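PDB 6V55: adhesion G-protein coupled receptor G6 from Danio rerio, which is an adhesion G protein-coupled receptor (Gpr126) with a calcium-binding extracellular region, probably acting in cell adhesion and in signalling that controls myelination. Local coordinates for residues A[351-354]-A[358-361]. Numbering follows the deposited sequence.
Sequences VTDE and DRDA
Asp353 and Arg359 form a salt bridge across the turn that joins strand 342-353 to helix 361-374, the first strand-to-helix connection of the SEA domain. The two side chains reach for each other from opposite directions. Arg359 runs extended from CG to NE and presents the NE-NH2 edge of its guanidinium to one carboxylate oxygen. Arg359 NH2 lies 2.7 Å from Asp353 OD2, and the N-H...O angle is bent, at 140°. Arg359 NE adds a weak bond to the same Asp353 OD2 at 3.2 Å. The pairing is therefore not the coplanar, two-oxygen kind: carboxylate and guanidinium planes stand 36° apart, and NH2 meets OD2 from above the carboxylate plane. Asp353 CG is anti to the backbone N (chi1 -159°), which carries the carboxylate off the strand toward Arg359 and Ala361. A third donor, the backbone N of Gln355, also bonds OD2, so this oxygen is gripped from both the turn and the arginine. On its far side the guanidinium is held by NH1, which bonds to the carbonyl O of Asn434, tying the turn to the loop ahead of strand 436-445. Leu436 touches Asp353, Arg359 and Ala361, and Thr399 and Gln401 of the other neighbouring strand also pack on the largely buried Asp353. Replacing Asp353 by alanine removes the carboxylate, and would probably leave NH2 and NE of Arg359 without their charged mate and the Gln355 N-H without its acceptor. Just past the arginine, Asp360 occupies the N-cap position, its OD2 weakly bonded to the N of Ala363. Beside it in the chain, Ala361 turns its methyl to the carboxylate, CB lying 3.5 Å from Asp353 OD1.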
# COMPACT_ATOMS: atom_id res chain seq x y z
N VAL A 351 4.60 -38.79 -22.30
CA VAL A 351 3.72 -39.88 -22.69
C VAL A 351 4.56 -40.99 -23.32
O VAL A 351 5.68 -40.76 -23.79
CB VAL A 351 2.60 -39.41 -23.65
CG1 VAL A 351 1.81 -38.25 -23.06
CG2 VAL A 351 3.15 -39.01 -25.00
N THR A 352 4.03 -42.22 -23.31
CA THR A 352 4.67 -43.35 -24.00
C THR A 352 3.73 -43.89 -25.08
O THR A 352 2.64 -44.37 -24.77
CB THR A 352 5.07 -44.48 -23.05
OG1 THR A 352 6.16 -44.03 -22.25
CG2 THR A 352 5.54 -45.67 -23.80
N ASP A 353 4.15 -43.80 -26.33
CA ASP A 353 3.39 -44.28 -27.47
C ASP A 353 3.95 -45.63 -27.87
O ASP A 353 5.14 -45.72 -28.20
CB ASP A 353 3.51 -43.29 -28.63
CG ASP A 353 2.37 -43.43 -29.65
OD1 ASP A 353 2.07 -42.43 -30.34
OD2 ASP A 353 1.78 -44.52 -29.78
N GLU A 354 3.11 -46.66 -27.87
CA GLU A 354 3.56 -47.96 -28.35
C GLU A 354 3.19 -48.20 -29.81
O GLU A 354 3.66 -49.18 -30.39
CB GLU A 354 3.00 -49.06 -27.48
CG GLU A 354 3.91 -49.34 -26.30
CD GLU A 354 3.24 -50.20 -25.27
OE1 GLU A 354 3.87 -51.21 -24.85
OE2 GLU A 354 2.11 -49.86 -24.86
N ASP A 358 1.75 -45.41 -36.49
CA ASP A 358 0.37 -45.49 -36.96
C ASP A 358 -0.26 -44.10 -36.91
O ASP A 358 -0.45 -43.46 -37.94
CB ASP A 358 -0.37 -46.54 -36.14
CG ASP A 358 0.37 -47.90 -36.14
OD1 ASP A 358 0.57 -48.46 -37.24
OD2 ASP A 358 0.79 -48.39 -35.06
N ARG A 359 -0.48 -43.59 -35.70
CA ARG A 359 -1.27 -42.40 -35.45
C ARG A 359 -0.40 -41.17 -35.25
O ARG A 359 0.83 -41.23 -35.23
CB ARG A 359 -2.14 -42.62 -34.21
CG ARG A 359 -1.32 -42.65 -32.93
CD ARG A 359 -2.04 -43.43 -31.87
NE ARG A 359 -1.17 -43.79 -30.77
CZ ARG A 359 -1.53 -44.60 -29.78
NH1 ARG A 359 -2.74 -45.15 -29.75
NH2 ARG A 359 -0.67 -44.88 -28.80
N ASP A 360 -1.09 -40.04 -35.11
CA ASP A 360 -0.52 -38.80 -34.60
C ASP A 360 -1.07 -38.62 -33.19
O ASP A 360 -2.27 -38.38 -33.02
CB ASP A 360 -0.87 -37.61 -35.49
CG ASP A 360 -0.61 -36.27 -34.81
OD1 ASP A 360 0.56 -35.83 -34.74
OD2 ASP A 360 -1.60 -35.67 -34.33
N ALA A 361 -0.20 -38.74 -32.19
CA ALA A 361 -0.64 -38.77 -30.81
C ALA A 361 -1.10 -37.42 -30.28
O ALA A 361 -1.75 -37.39 -29.23
CB ALA A 361 0.49 -39.33 -29.93